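Long-range contacts in xylulose kinase (Bifidobacterium adolescentis ATCC 15703, PDB 3I8B), which probably catalyses the ATP-dependent phosphorylation of D-xylulose to D-xylulose 5-phosphate, as a member of the FGGY family of carbohydrate kinases: residues 73-78 and 89-93; 141-145 and 201-205; 408-412 and 444-449; 451-457 and 485-491. All blocks are in the same frame, centred on the assembly; numbering follows the deposited sequence.

Interaction 1: residues 73-78 and 89-93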
# COMPACT_ATOMS: atom_id res chain seq x y z
N GLN A 73 -2.97 -7.49 0.29
CA GLN A 73 -3.66 -6.20 0.20
C GLN A 73 -3.67 -5.59 1.61
O GLN A 73 -3.94 -6.28 2.58
CB GLN A 73 -5.08 -6.38 -0.35
CG GLN A 73 -5.86 -7.52 0.29
CD GLN A 73 -7.32 -7.55 -0.15
OE1 GLN A 73 -7.96 -6.50 -0.27
NE2 GLN A 73 -7.85 -8.74 -0.40
N GLN A 74 -3.37 -4.29 1.71
CA GLN A 74 -3.24 -3.64 3.02
C GLN A 74 -4.59 -3.43 3.72
O GLN A 74 -5.64 -3.49 3.08
CB GLN A 74 -2.48 -2.32 2.90
CG GLN A 74 -1.04 -2.46 2.37
CD GLN A 74 -0.13 -1.29 2.75
OE1 GLN A 74 0.02 -0.95 3.94
NE2 GLN A 74 0.49 -0.68 1.75
N HIS A 75 -4.54 -3.21 5.03
CA HIS A 75 -5.65 -2.63 5.81
C HIS A 75 -6.84 -3.56 6.10
O HIS A 75 -7.48 -3.43 7.14
CB HIS A 75 -6.15 -1.33 5.14
CG HIS A 75 -5.05 -0.40 4.73
ND1 HIS A 75 -4.84 -0.02 3.42
CD2 HIS A 75 -4.10 0.23 5.46
CE1 HIS A 75 -3.81 0.80 3.36
NE2 HIS A 75 -3.33 0.96 4.58
N GLY A 76 -7.14 -4.48 5.18
CA GLY A 76 -8.32 -5.31 5.32
C GLY A 76 -8.53 -5.82 6.74
O GLY A 76 -7.65 -6.48 7.32
N MSE A 77 -9.71 -5.56 7.29
CA MSE A 77 -10.02 -5.95 8.66
C MSE A 77 -10.56 -7.38 8.74
O MSE A 77 -11.68 -7.64 8.28
CB MSE A 77 -11.04 -4.99 9.29
CG MSE A 77 -11.51 -5.42 10.68
SE MSE A 77 -13.33 -4.81 11.19
CE MSE A 77 -14.39 -5.94 9.96
N VAL A 78 -9.78 -8.29 9.33
CA VAL A 78 -10.26 -9.63 9.66
C VAL A 78 -10.47 -9.77 11.17
O VAL A 78 -9.51 -9.74 11.96
CB VAL A 78 -9.28 -10.74 9.19
CG1 VAL A 78 -9.83 -12.14 9.52
CG2 VAL A 78 -8.99 -10.62 7.70
N ASP A 89 -17.87 -10.30 7.36
CA ASP A 89 -17.00 -10.11 6.20
C ASP A 89 -15.83 -9.15 6.42
O ASP A 89 -15.95 -8.16 7.13
CB ASP A 89 -17.81 -9.66 4.98
CG ASP A 89 -18.49 -10.81 4.27
OD1 ASP A 89 -18.52 -11.93 4.81
OD2 ASP A 89 -18.99 -10.58 3.16
N ALA A 90 -14.69 -9.46 5.81
CA ALA A 90 -13.57 -8.56 5.88
C ALA A 90 -13.93 -7.32 5.10
O ALA A 90 -14.53 -7.41 4.02
CB ALA A 90 -12.30 -9.21 5.31
N MSE A 91 -13.59 -6.16 5.66
CA MSE A 91 -13.83 -4.89 4.97
C MSE A 91 -12.50 -4.37 4.47
O MSE A 91 -11.56 -4.18 5.26
CB MSE A 91 -14.49 -3.89 5.91
CG MSE A 91 -15.75 -4.45 6.55
SE MSE A 91 -16.47 -3.24 7.91
CE MSE A 91 -17.04 -1.78 6.71
N LEU A 92 -12.43 -4.12 3.17
CA LEU A 92 -11.17 -3.98 2.47
C LEU A 92 -10.74 -2.54 2.27
O LEU A 92 -11.49 -1.59 2.58
CB LEU A 92 -11.27 -4.71 1.12
CG LEU A 92 -11.71 -6.17 1.21
CD1 LEU A 92 -11.60 -6.88 -0.17
CD2 LEU A 92 -10.90 -6.92 2.28
N TRP A 93 -9.52 -2.37 1.77
CA TRP A 93 -8.93 -1.04 1.57
C TRP A 93 -9.85 -0.12 0.75
O TRP A 93 -9.84 1.11 0.94
CB TRP A 93 -7.58 -1.14 0.86
CG TRP A 93 -7.71 -1.62 -0.56
CD1 TRP A 93 -7.84 -2.92 -0.97
CD2 TRP A 93 -7.76 -0.82 -1.75
NE1 TRP A 93 -7.96 -2.97 -2.34
CE2 TRP A 93 -7.91 -1.70 -2.84
CE3 TRP A 93 -7.68 0.56 -2.00
CZ2 TRP A 93 -7.98 -1.25 -4.17
CZ3 TRP A 93 -7.76 1.01 -3.32
CH2 TRP A 93 -7.90 0.10 -4.39
O HOH W 1 -7.85 -4.68 1.83
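M77 and M91, both selenomethionines, meet where the loop after strand 65-72 in the N-terminal FGGY domain, of the actin-like ATPase clan, passes residues 89-93. This end is tight. M77 N donates to M91 O over 3.1 Å, nearly straight at 166°. Two CA-H donors flank that bond: G76 CA lies 3.4 Å from M91 O, and A90 CA lies 3.2 Å from M77 O. Glycine suits position 76, since a CB there would press against L92 CD2. The two long selenomethionine side chains run side by side in one direction; that of M77 bends at its far end (chi3 70°), which brings CE to 4.0 Å from M91 CG. Helix 143-153 backs both chains with K146. Small A90 lets V78 CG2 approach its CB to 4.3 Å, and W48 of helix 46-58 touches both residues.

Toward W93, which is solvent-exposed, the direct backbone bond gives way to a water. It donates to Q73 OE1 and to Q74 O and accepts from W93 N, 2.9 Å away. Q74 and H75 are the predicted substrate-binding residues, so this looser end lies next to the probable sugar site. T14 OG1 bonds to both Q73 OE1 and W93 NE1, tying amide and indole together. The amide of Q73 is turned 69° from the indole plane, and its OE1 sits at the ring edge, 3.6 Å from W93 CD1.

Interaction 2: residues 141-145 and 201-205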
# COMPACT_ATOMS: atom_id res chain seq x y z
N SER A 141 -9.79 3.70 4.24
CA SER A 141 -9.01 2.49 3.99
C SER A 141 -8.59 1.78 5.26
O SER A 141 -8.59 0.55 5.32
CB SER A 141 -7.74 2.80 3.18
OG SER A 141 -8.06 3.09 1.84
N TYR A 142 -8.21 2.57 6.27
CA TYR A 142 -7.49 2.05 7.42
C TYR A 142 -8.28 1.16 8.38
O TYR A 142 -9.47 1.37 8.61
CB TYR A 142 -6.80 3.19 8.17
CG TYR A 142 -5.88 4.01 7.29
CD1 TYR A 142 -5.39 3.50 6.09
CD2 TYR A 142 -5.50 5.29 7.67
CE1 TYR A 142 -4.55 4.25 5.29
CE2 TYR A 142 -4.66 6.04 6.88
CZ TYR A 142 -4.18 5.52 5.69
OH TYR A 142 -3.33 6.28 4.91
N THR A 143 -7.58 0.16 8.91
CA THR A 143 -8.20 -0.91 9.68
C THR A 143 -9.01 -0.38 10.87
O THR A 143 -10.13 -0.83 11.10
CB THR A 143 -7.12 -1.90 10.22
OG1 THR A 143 -6.14 -2.15 9.21
CG2 THR A 143 -7.78 -3.21 10.65
N LEU A 144 -8.44 0.55 11.63
CA LEU A 144 -9.14 1.10 12.79
C LEU A 144 -10.52 1.64 12.40
O LEU A 144 -11.47 1.52 13.16
CB LEU A 144 -8.33 2.20 13.46
CG LEU A 144 -8.91 2.75 14.77
CD1 LEU A 144 -9.04 1.64 15.82
CD2 LEU A 144 -8.05 3.89 15.30
N THR A 145 -10.63 2.23 11.21
CA THR A 145 -11.91 2.82 10.80
C THR A 145 -12.95 1.74 10.58
O THR A 145 -14.13 1.95 10.86
CB THR A 145 -11.79 3.72 9.55
OG1 THR A 145 -11.73 2.92 8.37
CG2 THR A 145 -10.54 4.60 9.65
N GLY A 201 -0.26 0.01 8.65
CA GLY A 201 -1.44 0.41 7.91
C GLY A 201 -2.74 0.30 8.69
O GLY A 201 -3.80 0.51 8.13
N THR A 202 -2.65 -0.01 9.99
CA THR A 202 -3.85 -0.16 10.83
C THR A 202 -4.34 1.16 11.46
O THR A 202 -5.53 1.29 11.78
CB THR A 202 -3.59 -1.15 11.98
OG1 THR A 202 -2.52 -0.67 12.81
CG2 THR A 202 -3.22 -2.53 11.43
N ILE A 203 -3.42 2.12 11.59
CA ILE A 203 -3.52 3.30 12.48
C ILE A 203 -3.87 3.00 13.95
O ILE A 203 -4.42 3.86 14.66
CB ILE A 203 -4.34 4.49 11.88
CG1 ILE A 203 -5.85 4.21 11.89
CG2 ILE A 203 -3.81 4.87 10.51
CD1 ILE A 203 -6.70 5.47 11.62
N TYR A 204 -3.53 1.79 14.40
CA TYR A 204 -3.40 1.48 15.83
C TYR A 204 -2.05 0.85 16.15
O TYR A 204 -1.89 0.17 17.17
CB TYR A 204 -4.55 0.62 16.38
CG TYR A 204 -4.92 -0.62 15.59
CD1 TYR A 204 -4.11 -1.75 15.61
CD2 TYR A 204 -6.13 -0.68 14.89
CE1 TYR A 204 -4.46 -2.90 14.92
CE2 TYR A 204 -6.49 -1.84 14.19
CZ TYR A 204 -5.64 -2.95 14.22
OH TYR A 204 -5.97 -4.10 13.53
N TYR A 205 -1.08 1.11 15.28
CA TYR A 205 0.30 0.66 15.51
C TYR A 205 1.29 1.77 15.17
O TYR A 205 1.14 2.45 14.16
CB TYR A 205 0.61 -0.59 14.69
CG TYR A 205 2.06 -1.03 14.74
CD1 TYR A 205 2.55 -1.75 15.82
CD2 TYR A 205 2.93 -0.72 13.71
CE1 TYR A 205 3.90 -2.16 15.88
CE2 TYR A 205 4.26 -1.12 13.75
CZ TYR A 205 4.74 -1.83 14.83
OH TYR A 205 6.08 -2.23 14.85
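I203 fills the apolar centre, meeting Y142 with one branch and L144 with the other. Its CG2 comes within 3.3 Å of Y142 CD2, while CG1 lies 3.6 Å from L144 CB; both neighbours cross the isoleucine at about a right angle. A branched residue suits the place because its two arms can serve two partners, and W130 of helix 122-134 packs on both I203 and L144. Next outward is Y204. L144, with CG anti to the backbone N (chi1 -174°), carries CD1 to the edge of the Y204 ring, 3.8 Å from CD2. One face of that ring lies over T202 CB, and its OH is 3.5 Å from T143 CG2. An alanine in place of Y204 would probably open a gap beside L144 CD1 and T143 CG2 and strip the cover from T202 CB.

The polar edge is the start of helix 143-153. L144 N, a first-turn amide, donates in the carbonyl plane to T202 O over 3.0 Å at 156°. Y142 O, at the N-cap position, accepts from both T145 N and T145 OG1. T202 OG1 takes the amide of Y204 in an ST turn and also bonds to A199 O, whereas T143 OG1 bonds to H75 O and Y142 OH to S315 OG. H75 is a predicted substrate-binding residue, so the contact joins the helix start to the probable sugar site. Around an apolar core, polar atoms of the helix start are thus met by T202 O, T145 and H75 O, which implies that directional bonds fix it as well as packing.

Interaction 3: residues 408-412 and 444-449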
# COMPACT_ATOMS: atom_id res chain seq x y z
N LEU A 408 2.11 14.55 -15.09
CA LEU A 408 3.49 14.39 -14.63
C LEU A 408 3.87 15.33 -13.51
O LEU A 408 4.60 14.94 -12.60
CB LEU A 408 4.48 14.56 -15.79
CG LEU A 408 4.66 13.34 -16.69
CD1 LEU A 408 5.23 12.17 -15.89
CD2 LEU A 408 3.33 12.95 -17.30
N CYS A 409 3.38 16.57 -13.58
CA CYS A 409 3.66 17.58 -12.55
C CYS A 409 3.11 17.21 -11.18
O CYS A 409 3.73 17.51 -10.16
CB CYS A 409 3.12 18.95 -12.98
SG CYS A 409 4.21 19.82 -14.14
N SER A 410 1.93 16.59 -11.15
CA SER A 410 1.34 16.12 -9.91
C SER A 410 2.25 15.07 -9.27
O SER A 410 2.51 15.12 -8.08
CB SER A 410 -0.04 15.51 -10.17
OG SER A 410 -0.53 14.85 -9.01
N GLN A 411 2.73 14.13 -10.08
CA GLN A 411 3.64 13.11 -9.56
C GLN A 411 4.94 13.75 -9.05
O GLN A 411 5.48 13.34 -8.02
CB GLN A 411 3.93 12.04 -10.63
CG GLN A 411 2.72 11.19 -11.02
CD GLN A 411 1.97 10.64 -9.80
OE1 GLN A 411 2.57 10.29 -8.79
NE2 GLN A 411 0.66 10.56 -9.91
N ARG A 412 5.43 14.77 -9.75
CA ARG A 412 6.59 15.50 -9.25
C ARG A 412 6.26 16.16 -7.92
O ARG A 412 7.05 16.11 -6.99
CB ARG A 412 7.05 16.58 -10.22
CG ARG A 412 7.91 17.64 -9.54
CD ARG A 412 9.31 17.13 -9.25
NE ARG A 412 10.17 17.51 -10.36
CZ ARG A 412 11.10 18.46 -10.30
NH1 ARG A 412 11.34 19.08 -9.16
NH2 ARG A 412 11.80 18.75 -11.38
N ALA A 444 8.53 12.19 -18.96
CA ALA A 444 8.82 11.97 -17.53
C ALA A 444 10.17 12.53 -17.04
O ALA A 444 10.21 13.28 -16.06
CB ALA A 444 8.69 10.50 -17.17
N PRO A 445 11.28 12.19 -17.72
CA PRO A 445 12.58 12.63 -17.20
C PRO A 445 12.66 14.14 -17.11
O PRO A 445 13.14 14.69 -16.11
CB PRO A 445 13.58 12.12 -18.24
CG PRO A 445 12.87 10.99 -18.93
CD PRO A 445 11.41 11.41 -18.96
N SER A 446 12.21 14.80 -18.17
CA SER A 446 12.16 16.25 -18.27
C SER A 446 11.47 16.91 -17.07
O SER A 446 12.04 17.79 -16.41
CB SER A 446 11.43 16.65 -19.57
OG SER A 446 10.99 17.99 -19.55
N ILE A 447 10.25 16.49 -16.79
CA ILE A 447 9.49 17.18 -15.76
C ILE A 447 9.71 16.60 -14.35
O ILE A 447 9.69 17.33 -13.36
CB ILE A 447 7.99 17.44 -16.18
CG1 ILE A 447 7.00 16.67 -15.31
CG2 ILE A 447 7.75 17.26 -17.70
CD1 ILE A 447 6.59 17.48 -14.13
N LEU A 448 9.96 15.29 -14.24
CA LEU A 448 10.27 14.71 -12.93
C LEU A 448 11.65 15.17 -12.46
O LEU A 448 11.91 15.26 -11.26
CB LEU A 448 10.20 13.18 -12.95
CG LEU A 448 8.82 12.59 -13.23
CD1 LEU A 448 8.86 11.09 -13.12
CD2 LEU A 448 7.80 13.18 -12.27
N GLY A 449 12.52 15.48 -13.41
CA GLY A 449 13.80 16.10 -13.10
C GLY A 449 14.97 15.14 -12.96
O GLY A 449 16.00 15.53 -12.43
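R412 reaches across to I447 where segments 408-412 and 444-448 of two helices in the C-terminal FGGY domain, 396-420 and 438-448, cross at -48° with axes 9.3 Å apart. The arginine grips a single acceptor side-on. R412 NE donates to I447 O over 3.0 Å, in the carbonyl plane, and R412 NH2 reaches the same oxygen over 3.2 Å from above that plane. Bends at chi2 (75°) and chi3 (94°) fold the chain back to this carbonyl in the last turn of helix 438-448. L448 O is also near the guanidinium, but its angles are too poor for a bond. Salt bridges from NH1 to E416 and from NH2 to E496 give both nitrogens acidic partners as well, and probably offset the charge in this buried setting. A leucine in place of R412 would probably leave I447 O without its two donors and E416 and E496 without their cationic mate.

NE2 of Q411 bonds to T330 OG1. Inside helix 438-448, L448 N is held by A444 O and G449 N by P445 O. G449 has positive phi, and a CB on it would collide with R412 NH2, so glycine is demanded twice over. L408 CD1 rests 4.0 Å from A444 CB. I447 is strained, its first torsion off any staggered position, and L408 CB presses on its CG1 at 3.3 Å, closer than usual van der Waals contact.

Interaction 4: residues 451-457 and 485-491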
# COMPACT_ATOMS: atom_id res chain seq x y z
N ASP A 451 16.52 10.87 -14.51
CA ASP A 451 16.33 9.62 -15.22
C ASP A 451 15.13 8.88 -14.64
O ASP A 451 14.87 8.94 -13.44
CB ASP A 451 17.57 8.73 -15.05
CG ASP A 451 18.74 9.19 -15.89
OD1 ASP A 451 18.66 10.28 -16.50
OD2 ASP A 451 19.74 8.45 -15.95
N VAL A 452 14.39 8.19 -15.51
CA VAL A 452 13.27 7.39 -15.08
C VAL A 452 13.47 5.97 -15.55
O VAL A 452 13.41 5.69 -16.76
CB VAL A 452 11.93 7.92 -15.62
CG1 VAL A 452 10.76 7.09 -15.09
CG2 VAL A 452 11.76 9.37 -15.23
N THR A 453 13.74 5.08 -14.60
CA THR A 453 13.92 3.67 -14.89
C THR A 453 12.59 2.95 -15.04
O THR A 453 11.66 3.14 -14.24
CB THR A 453 14.76 2.99 -13.77
OG1 THR A 453 16.09 3.51 -13.79
CG2 THR A 453 14.79 1.49 -13.97
N ARG A 454 12.50 2.11 -16.08
CA ARG A 454 11.30 1.30 -16.30
C ARG A 454 11.61 -0.18 -16.11
O ARG A 454 12.11 -0.84 -17.02
CB ARG A 454 10.73 1.54 -17.70
CG ARG A 454 9.99 2.85 -17.87
CD ARG A 454 9.32 2.94 -19.22
NE ARG A 454 10.28 2.83 -20.30
CZ ARG A 454 10.40 1.76 -21.09
NH1 ARG A 454 9.59 0.72 -20.93
NH2 ARG A 454 11.32 1.74 -22.05
N PRO A 455 11.32 -0.70 -14.90
CA PRO A 455 11.50 -2.13 -14.63
C PRO A 455 10.57 -2.94 -15.51
O PRO A 455 9.44 -2.52 -15.73
CB PRO A 455 11.07 -2.26 -13.16
CG PRO A 455 11.18 -0.87 -12.59
CD PRO A 455 10.81 0.04 -13.73
N ALA A 456 11.02 -4.09 -16.00
CA ALA A 456 10.14 -4.94 -16.79
C ALA A 456 8.91 -5.32 -15.97
O ALA A 456 8.99 -5.57 -14.77
CB ALA A 456 10.87 -6.19 -17.25
N THR A 457 7.75 -5.32 -16.62
CA THR A 457 6.51 -5.71 -15.97
C THR A 457 6.64 -7.14 -15.42
O THR A 457 7.15 -8.03 -16.11
CB THR A 457 5.31 -5.58 -16.93
OG1 THR A 457 4.13 -6.11 -16.32
CG2 THR A 457 5.57 -6.33 -18.22
N THR A 485 15.21 -7.28 -13.97
CA THR A 485 15.08 -6.98 -15.39
C THR A 485 14.54 -5.56 -15.60
O THR A 485 13.51 -5.18 -15.03
CB THR A 485 14.21 -8.02 -16.12
OG1 THR A 485 14.79 -9.32 -15.97
CG2 THR A 485 14.12 -7.70 -17.61
N ILE A 486 15.26 -4.78 -16.41
CA ILE A 486 14.87 -3.41 -16.74
C ILE A 486 14.50 -3.32 -18.22
O ILE A 486 15.28 -3.73 -19.08
CB ILE A 486 16.04 -2.43 -16.45
CG1 ILE A 486 16.55 -2.59 -15.01
CG2 ILE A 486 15.61 -1.00 -16.70
CD1 ILE A 486 15.51 -2.28 -13.97
N ASP A 487 13.31 -2.79 -18.50
CA ASP A 487 12.87 -2.56 -19.89
C ASP A 487 13.64 -1.41 -20.54
O ASP A 487 13.95 -1.46 -21.72
CB ASP A 487 11.37 -2.26 -19.95
CG ASP A 487 10.53 -3.50 -20.19
OD1 ASP A 487 11.04 -4.44 -20.82
OD2 ASP A 487 9.36 -3.51 -19.77
N GLY A 488 13.92 -0.37 -19.76
CA GLY A 488 14.61 0.79 -20.29
C GLY A 488 14.77 1.91 -19.28
O GLY A 488 14.16 1.88 -18.21
N VAL A 489 15.61 2.88 -19.62
CA VAL A 489 15.80 4.08 -18.81
C VAL A 489 15.52 5.31 -19.67
O VAL A 489 16.14 5.50 -20.72
CB VAL A 489 17.24 4.17 -18.26
CG1 VAL A 489 17.39 5.40 -17.37
CG2 VAL A 489 17.63 2.90 -17.49
N GLU A 490 14.56 6.14 -19.25
CA GLU A 490 14.25 7.37 -19.98
C GLU A 490 15.08 8.54 -19.47
O GLU A 490 15.12 8.84 -18.27
CB GLU A 490 12.76 7.72 -19.88
CG GLU A 490 11.82 6.55 -20.12
CD GLU A 490 11.74 6.12 -21.57
OE1 GLU A 490 12.15 6.89 -22.46
OE2 GLU A 490 11.26 5.00 -21.82
N THR A 491 15.76 9.21 -20.39
CA THR A 491 16.56 10.36 -20.03
C THR A 491 16.05 11.56 -20.80
O THR A 491 15.53 11.42 -21.90
CB THR A 491 18.05 10.14 -20.34
OG1 THR A 491 18.23 10.06 -21.76
CG2 THR A 491 18.54 8.85 -19.69
O HOH W 2 7.85 -0.53 -18.81
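R454 and E490 lean together on one face of an antiparallel strand pair, 452-455 with the edge strand 486-490, at the border of the mixed sheet of the C-terminal domain. Their side chains approach at a slant, guanidinium and carboxylate planes 36° apart, and R454 NE forms a salt bridge to E490 OE2 at 2.8 Å, though the place of that oxygen is less certain. The arginine chain bends at chi3 (-60°), bringing one face of the guanidinium over G488 N, offset toward its rim; a CB on G488 would strike NH2, hence glycine. D487 crosses R454 at about a right angle, but its OD2 lies 4.4 Å from R454 NH1, too far for a salt bridge; a water accepts from NH1 and bonds only weakly to OD2.

D487 and G488 together face R454 in a classic beta bulge. R454 O takes D487 N at 2.7 Å and G488 N weakly, while R454 N donates to G488 O. Beyond the bulge P455, with no N-H to offer, pairs with I486 without hydrogen bonds, and A456 N donates to T485 O. On the other face T453 pairs with V489, and its CG2 also meets I486 CG2 at 3.8 Å; all three are beta-branched, well suited to strands.

Because R441 also lies close to R454 NH1, the acids E490 and D487 probably moderate a concentration of positive charge at this sheet edge.

Overall arrangement
Following the chain, the four contacts come in series; none nests in or crosses another. Interaction 1 closes a short loop of ten residues in the N-terminal domain, and interaction 2 then closes 55 residues, a little under half of them helical, in the same domain. These two touch: S141 OG probably bonds to W93 O. On the opposite side of the chain's centre, interaction 3 closes 31 residues between two helices of the C-terminal domain. Helix 438-448 leads directly into strand 452-455, where interaction 4 closes 27 residues that include helix 460-474. P445 packs against E490, joining helix layer to sheet edge. Centres of interactions 1 and 3 lie about 33 Å apart.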